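Local coordinates for protein death domain of TUBE (Drosophila melanogaster, PDB 1D2Z) that recruits the kinase Pelle to the plasma membrane through its death domain and activates it in the Toll pathway that sets embryonic dorsoventral polarity, at residues M36-D44 and F56-F64; T106-L114 and A123-L131. One frame throughout, in Å; residues are numbered along the deposited sequence.

Contact 1 (M36-D44 and F56-F64)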
# COMPACT_ATOMS: atom_id res chain seq x y z
N MET B 36 -8.46 -7.47 4.91
CA MET B 36 -9.30 -8.49 5.52
C MET B 36 -10.56 -7.93 6.16
O MET B 36 -11.64 -8.51 6.04
CB MET B 36 -8.52 -9.30 6.56
CG MET B 36 -9.26 -10.51 7.11
SD MET B 36 -8.20 -11.58 8.08
CE MET B 36 -9.37 -12.87 8.54
N SER B 37 -10.42 -6.76 6.78
CA SER B 37 -11.52 -6.09 7.47
C SER B 37 -12.62 -5.56 6.57
O SER B 37 -13.76 -5.41 7.02
CB SER B 37 -10.98 -4.95 8.33
OG SER B 37 -10.18 -5.46 9.39
N ILE B 38 -12.30 -5.26 5.32
CA ILE B 38 -13.30 -4.72 4.41
C ILE B 38 -13.89 -5.69 3.38
O ILE B 38 -14.71 -5.29 2.56
CB ILE B 38 -12.80 -3.45 3.68
CG1 ILE B 38 -11.69 -3.79 2.69
CG2 ILE B 38 -12.31 -2.42 4.71
CD1 ILE B 38 -11.50 -2.74 1.60
N ILE B 39 -13.49 -6.96 3.44
CA ILE B 39 -14.01 -7.96 2.51
C ILE B 39 -15.51 -8.10 2.74
O ILE B 39 -15.93 -8.56 3.80
CB ILE B 39 -13.32 -9.32 2.70
CG1 ILE B 39 -11.85 -9.23 2.25
CG2 ILE B 39 -14.05 -10.41 1.93
CD1 ILE B 39 -11.00 -10.40 2.70
N PRO B 40 -16.33 -7.68 1.77
CA PRO B 40 -17.79 -7.76 1.88
C PRO B 40 -18.27 -9.20 1.97
O PRO B 40 -17.65 -10.11 1.42
CB PRO B 40 -18.27 -7.10 0.57
CG PRO B 40 -17.12 -6.19 0.20
CD PRO B 40 -15.94 -7.06 0.49
N LYS B 41 -19.37 -9.39 2.68
CA LYS B 41 -19.94 -10.71 2.86
C LYS B 41 -20.93 -11.01 1.73
O LYS B 41 -21.61 -10.11 1.23
CB LYS B 41 -20.66 -10.78 4.21
CG LYS B 41 -21.32 -12.12 4.51
CD LYS B 41 -22.18 -12.02 5.76
CE LYS B 41 -23.08 -13.23 5.91
NZ LYS B 41 -24.08 -13.02 6.99
N GLY B 42 -20.97 -12.27 1.32
CA GLY B 42 -21.90 -12.70 0.28
C GLY B 42 -21.85 -12.02 -1.07
O GLY B 42 -22.90 -11.67 -1.63
N MET B 43 -20.65 -11.83 -1.60
CA MET B 43 -20.51 -11.21 -2.92
C MET B 43 -20.70 -12.24 -4.02
O MET B 43 -20.37 -13.41 -3.86
CB MET B 43 -19.10 -10.63 -3.10
CG MET B 43 -18.79 -9.36 -2.35
SD MET B 43 -17.14 -8.80 -2.83
CE MET B 43 -16.11 -9.86 -1.81
N ASP B 44 -21.25 -11.78 -5.15
CA ASP B 44 -21.41 -12.62 -6.32
C ASP B 44 -20.08 -12.34 -7.01
O ASP B 44 -19.99 -11.48 -7.89
CB ASP B 44 -22.60 -12.13 -7.17
CG ASP B 44 -22.87 -13.01 -8.39
OD1 ASP B 44 -22.01 -13.86 -8.75
OD2 ASP B 44 -23.95 -12.85 -9.00
N PHE B 56 -18.62 -1.24 -3.82
CA PHE B 56 -18.35 -1.44 -2.40
C PHE B 56 -19.49 -1.04 -1.47
O PHE B 56 -19.85 -1.80 -0.57
CB PHE B 56 -17.04 -0.74 -2.00
CG PHE B 56 -16.61 -1.02 -0.59
CD1 PHE B 56 -16.08 -2.26 -0.25
CD2 PHE B 56 -16.75 -0.05 0.40
CE1 PHE B 56 -15.68 -2.52 1.05
CE2 PHE B 56 -16.35 -0.31 1.70
CZ PHE B 56 -15.81 -1.55 2.03
N PRO B 57 -20.04 0.18 -1.63
CA PRO B 57 -21.14 0.62 -0.76
C PRO B 57 -22.35 -0.32 -0.86
O PRO B 57 -22.97 -0.63 0.15
CB PRO B 57 -21.46 2.01 -1.30
CG PRO B 57 -20.12 2.50 -1.74
CD PRO B 57 -19.58 1.30 -2.48
N ALA B 58 -22.66 -0.78 -2.07
CA ALA B 58 -23.79 -1.68 -2.25
C ALA B 58 -23.50 -3.06 -1.65
O ALA B 58 -24.34 -3.63 -0.95
CB ALA B 58 -24.13 -1.81 -3.73
N GLU B 59 -22.28 -3.55 -1.86
CA GLU B 59 -21.87 -4.85 -1.35
C GLU B 59 -21.82 -4.98 0.18
O GLU B 59 -22.13 -6.05 0.72
CB GLU B 59 -20.52 -5.28 -1.94
CG GLU B 59 -20.55 -5.61 -3.42
CD GLU B 59 -21.58 -6.68 -3.79
OE1 GLU B 59 -21.75 -7.65 -3.02
OE2 GLU B 59 -22.21 -6.55 -4.85
N ILE B 60 -21.45 -3.91 0.87
CA ILE B 60 -21.34 -3.95 2.33
C ILE B 60 -22.65 -3.93 3.11
O ILE B 60 -22.66 -4.12 4.33
CB ILE B 60 -20.39 -2.86 2.86
CG1 ILE B 60 -20.90 -1.47 2.49
CG2 ILE B 60 -18.98 -3.11 2.32
CD1 ILE B 60 -19.99 -0.34 2.94
N LYS B 61 -23.77 -3.73 2.41
CA LYS B 61 -25.08 -3.73 3.05
C LYS B 61 -25.32 -5.12 3.64
O LYS B 61 -26.02 -5.28 4.64
CB LYS B 61 -26.18 -3.38 2.04
CG LYS B 61 -26.03 -2.00 1.42
CD LYS B 61 -27.22 -1.64 0.55
CE LYS B 61 -27.04 -0.27 -0.11
NZ LYS B 61 -26.91 0.83 0.88
N LYS B 62 -24.69 -6.12 3.02
CA LYS B 62 -24.80 -7.51 3.46
C LYS B 62 -23.80 -7.80 4.58
O LYS B 62 -23.68 -8.94 5.03
CB LYS B 62 -24.58 -8.45 2.27
CG LYS B 62 -25.72 -8.40 1.26
CD LYS B 62 -25.41 -9.17 -0.01
CE LYS B 62 -24.31 -8.49 -0.82
NZ LYS B 62 -24.07 -9.18 -2.11
N GLY B 63 -23.10 -6.76 5.03
CA GLY B 63 -22.12 -6.91 6.10
C GLY B 63 -20.75 -7.35 5.63
O GLY B 63 -20.52 -7.52 4.43
N PHE B 64 -19.83 -7.52 6.58
CA PHE B 64 -18.46 -7.94 6.27
C PHE B 64 -18.26 -9.42 6.56
O PHE B 64 -18.82 -9.95 7.51
CB PHE B 64 -17.47 -7.09 7.07
CG PHE B 64 -17.48 -5.64 6.68
CD1 PHE B 64 -16.82 -5.21 5.53
CD2 PHE B 64 -18.19 -4.71 7.44
CE1 PHE B 64 -16.87 -3.88 5.14
CE2 PHE B 64 -18.25 -3.38 7.05
CZ PHE B 64 -17.58 -2.96 5.90
O HOH W 1 -22.83 -9.30 -5.52

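Contact 2 (T106-L114 and A123-L131)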
# COMPACT_ATOMS: atom_id res chain seq x y z
N THR B 106 -11.63 -13.75 -6.35
CA THR B 106 -10.87 -13.68 -7.60
C THR B 106 -9.91 -12.49 -7.62
O THR B 106 -9.99 -11.61 -6.76
CB THR B 106 -11.82 -13.53 -8.80
OG1 THR B 106 -12.68 -12.40 -8.59
CG2 THR B 106 -12.68 -14.79 -8.98
N VAL B 107 -9.04 -12.47 -8.62
CA VAL B 107 -8.06 -11.40 -8.80
C VAL B 107 -8.74 -10.04 -9.01
O VAL B 107 -8.23 -9.01 -8.55
CB VAL B 107 -7.14 -11.68 -10.02
CG1 VAL B 107 -6.25 -10.48 -10.31
CG2 VAL B 107 -6.29 -12.92 -9.77
N GLY B 108 -9.88 -10.05 -9.70
CA GLY B 108 -10.62 -8.82 -9.97
C GLY B 108 -11.24 -8.25 -8.71
O GLY B 108 -11.25 -7.04 -8.51
N VAL B 109 -11.78 -9.14 -7.86
CA VAL B 109 -12.37 -8.73 -6.60
C VAL B 109 -11.26 -8.23 -5.67
O VAL B 109 -11.43 -7.22 -4.99
CB VAL B 109 -13.15 -9.89 -5.94
CG1 VAL B 109 -13.40 -9.60 -4.47
CG2 VAL B 109 -14.48 -10.09 -6.66
N LEU B 110 -10.12 -8.91 -5.68
CA LEU B 110 -8.99 -8.51 -4.85
C LEU B 110 -8.51 -7.11 -5.24
O LEU B 110 -8.35 -6.24 -4.38
CB LEU B 110 -7.83 -9.50 -4.98
CG LEU B 110 -6.46 -9.03 -4.46
CD1 LEU B 110 -6.48 -8.94 -2.94
CD2 LEU B 110 -5.37 -9.98 -4.93
N LEU B 111 -8.31 -6.89 -6.53
CA LEU B 111 -7.85 -5.60 -7.04
C LEU B 111 -8.74 -4.45 -6.59
O LEU B 111 -8.25 -3.45 -6.07
CB LEU B 111 -7.73 -5.61 -8.57
CG LEU B 111 -7.38 -4.26 -9.21
CD1 LEU B 111 -6.03 -3.79 -8.69
CD2 LEU B 111 -7.36 -4.36 -10.73
N GLN B 112 -10.05 -4.60 -6.78
CA GLN B 112 -10.99 -3.55 -6.40
C GLN B 112 -11.03 -3.31 -4.89
O GLN B 112 -11.17 -2.17 -4.45
CB GLN B 112 -12.37 -3.86 -6.96
CG GLN B 112 -12.42 -3.68 -8.47
CD GLN B 112 -13.72 -4.15 -9.08
OE1 GLN B 112 -14.64 -3.36 -9.29
NE2 GLN B 112 -13.80 -5.44 -9.37
N LEU B 113 -10.89 -4.38 -4.09
CA LEU B 113 -10.87 -4.22 -2.64
C LEU B 113 -9.57 -3.54 -2.21
O LEU B 113 -9.57 -2.72 -1.30
CB LEU B 113 -11.05 -5.57 -1.92
CG LEU B 113 -12.45 -6.20 -2.03
CD1 LEU B 113 -12.48 -7.52 -1.28
CD2 LEU B 113 -13.51 -5.26 -1.46
N LEU B 114 -8.46 -3.84 -2.90
CA LEU B 114 -7.18 -3.22 -2.57
C LEU B 114 -7.27 -1.71 -2.80
O LEU B 114 -6.79 -0.92 -1.99
CB LEU B 114 -6.05 -3.82 -3.43
CG LEU B 114 -5.66 -5.27 -3.17
CD1 LEU B 114 -4.67 -5.74 -4.23
CD2 LEU B 114 -5.06 -5.40 -1.78
N ALA B 123 -2.15 -3.05 -4.98
CA ALA B 123 -3.03 -2.87 -6.14
C ALA B 123 -2.24 -2.71 -7.44
O ALA B 123 -2.61 -3.30 -8.46
CB ALA B 123 -3.96 -1.67 -5.92
N ASP B 124 -1.17 -1.90 -7.42
CA ASP B 124 -0.33 -1.67 -8.60
C ASP B 124 0.33 -2.98 -9.03
O ASP B 124 0.47 -3.26 -10.23
CB ASP B 124 0.76 -0.62 -8.32
CG ASP B 124 0.20 0.78 -8.11
OD1 ASP B 124 -1.01 0.99 -8.34
OD2 ASP B 124 0.96 1.66 -7.68
N PHE B 125 0.74 -3.77 -8.04
CA PHE B 125 1.38 -5.06 -8.29
C PHE B 125 0.39 -6.01 -8.96
O PHE B 125 0.73 -6.68 -9.94
CB PHE B 125 1.88 -5.66 -6.98
CG PHE B 125 2.42 -7.06 -7.13
CD1 PHE B 125 3.67 -7.29 -7.71
CD2 PHE B 125 1.67 -8.16 -6.72
CE1 PHE B 125 4.16 -8.58 -7.88
CE2 PHE B 125 2.15 -9.46 -6.87
CZ PHE B 125 3.40 -9.67 -7.46
N VAL B 126 -0.82 -6.08 -8.43
CA VAL B 126 -1.84 -6.96 -9.00
C VAL B 126 -2.23 -6.52 -10.41
O VAL B 126 -2.41 -7.36 -11.30
CB VAL B 126 -3.10 -7.03 -8.09
CG1 VAL B 126 -4.25 -7.72 -8.82
CG2 VAL B 126 -2.77 -7.78 -6.79
N ALA B 127 -2.33 -5.21 -10.63
CA ALA B 127 -2.70 -4.69 -11.94
C ALA B 127 -1.64 -4.99 -13.00
O ALA B 127 -1.94 -5.53 -14.06
CB ALA B 127 -2.95 -3.19 -11.87
N LEU B 128 -0.39 -4.66 -12.69
CA LEU B 128 0.71 -4.87 -13.61
C LEU B 128 1.12 -6.34 -13.78
O LEU B 128 0.95 -6.92 -14.85
CB LEU B 128 1.92 -4.05 -13.18
CG LEU B 128 1.76 -2.53 -13.23
CD1 LEU B 128 2.92 -1.84 -12.52
CD2 LEU B 128 1.67 -2.09 -14.68
N ASP B 129 1.61 -6.93 -12.70
CA ASP B 129 2.09 -8.31 -12.71
C ASP B 129 1.05 -9.39 -13.02
O ASP B 129 1.31 -10.30 -13.80
CB ASP B 129 2.80 -8.62 -11.39
CG ASP B 129 3.65 -9.88 -11.46
OD1 ASP B 129 3.11 -10.98 -11.21
OD2 ASP B 129 4.86 -9.77 -11.76
N PHE B 130 -0.12 -9.31 -12.39
CA PHE B 130 -1.17 -10.32 -12.60
C PHE B 130 -2.04 -10.11 -13.84
O PHE B 130 -2.33 -11.05 -14.58
CB PHE B 130 -2.11 -10.40 -11.39
CG PHE B 130 -1.49 -11.01 -10.16
CD1 PHE B 130 -0.11 -11.15 -10.03
CD2 PHE B 130 -2.30 -11.41 -9.10
CE1 PHE B 130 0.44 -11.69 -8.87
CE2 PHE B 130 -1.76 -11.95 -7.94
CZ PHE B 130 -0.38 -12.08 -7.82
N LEU B 131 -2.49 -8.87 -14.05
CA LEU B 131 -3.38 -8.55 -15.16
C LEU B 131 -2.77 -7.86 -16.37
O LEU B 131 -3.44 -7.71 -17.39
CB LEU B 131 -4.54 -7.70 -14.64
CG LEU B 131 -5.42 -8.30 -13.54
CD1 LEU B 131 -6.28 -7.22 -12.90
CD2 LEU B 131 -6.29 -9.40 -14.14

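Contact 1 (M36-D44 and F56-F64)
Lys41 and Gly63 are joined backbone to backbone: Lys41 N gives a hydrogen bond of 2.8 Å to Gly63 O. Together with the backbone bond between Ile39 and Lys65 it brackets the single bridge that pairs Pro40 with Phe64. A second group of contacts is ionic and polar. Lys62 bends at its third torsion (chi3 -69°), which lets NZ donate a hydrogen bond of 2.8 Å to Gly42 O, from above that carbonyl's plane, while a salt bridge to Glu59 OE1 of its own segment (2.9 Å) holds the ammonium in place. The other carboxylate oxygen, Glu59 OE2, accepts from a water that in turn takes the N-H of Asp44. With an alanine at Glu59, Lys62 would probably keep only the Gly42 carbonyl of these two partners, its charge losing the acidic mate, and the water link to Asp44 would be lost. Apolar packing fills the rest: Pro40 CB lies 3.8 Å from Glu59 CB, while Ile38 CB abuts Phe56 CZ at 3.9 Å. Carbonyl oxygens take part too, since Ile38 O meets the edges of both the Phe56 and Phe64 rings in plane, 3.3 Å from Phe56 CE1. The arrangement is an isolated beta bridge between the loops that follow two helices, within the six-helix bundle of a death domain.

Contact 2 (T106-L114 and A123-L131)
Val126 is a knob in a hole formed by Val107, Leu110, Leu111 and Leu114, a compact instance of knobs-into-holes packing between helices that run roughly antiparallel, 146° apart, with axes 9.4 Å from each other. Its two methyls divide the work. CG1, anti to the backbone N (chi1 169°), lies alongside Val107 CG1 at 3.7 Å, the two valines pointing opposite ways, whereas CG2 faces Leu114 CD1 (3.8 Å) and Leu110 CD2 (3.9 Å). On one flank Leu111 spreads its branches: CD1 rests 3.5 Å from Ala123 O, and CD2 reaches Leu131 CD1 at 3.7 Å. The small methyl of Ala123 lets the backbones approach at the Leu114 end, where the CB atoms of Leu114 and Ala123 are 3.9 Å apart. The packing is looser towards Phe130, whose ring edge receives Val107 CG1 only at 4.2 Å, and at Ala127, which Leu111 barely touches. On the outer side Leu128 is exposed and Asp129, partly exposed, forms salt bridges with Lys4 and Arg21; Asp124, by contrast, is buried, in a salt bridge with Arg138 and a hydrogen bond to Asn74 of the Pelle death domain. The helices thus meet almost entirely through apolar side chains, mostly valine and leucine, without polar pairing between them, so their relative position rests on the fit of shapes, while charged groups make links elsewhere.

Overall arrangement
Both contacts belong to one death domain, yet they illustrate how chemistry follows depth. Contact 2, whose centre lies about 7 Å from that of the chain, joins two long helices and all its touching residues are buried; contact 1, with its centre about 13 Å out, mixes buried and exposed residues and ties the end of helix 31-38 and the loop after it to a short helix and its trailing turn. Accordingly contact 2 is apolar, whereas contact 1 adds backbone bonding, a salt bridge and water. Their centres lie about 17 Å apart, but they meet on helix 107-116: Pro40 and Ile39 pack on Leu113, and Met43 on Val109, so different sides of this helix serve the two contacts.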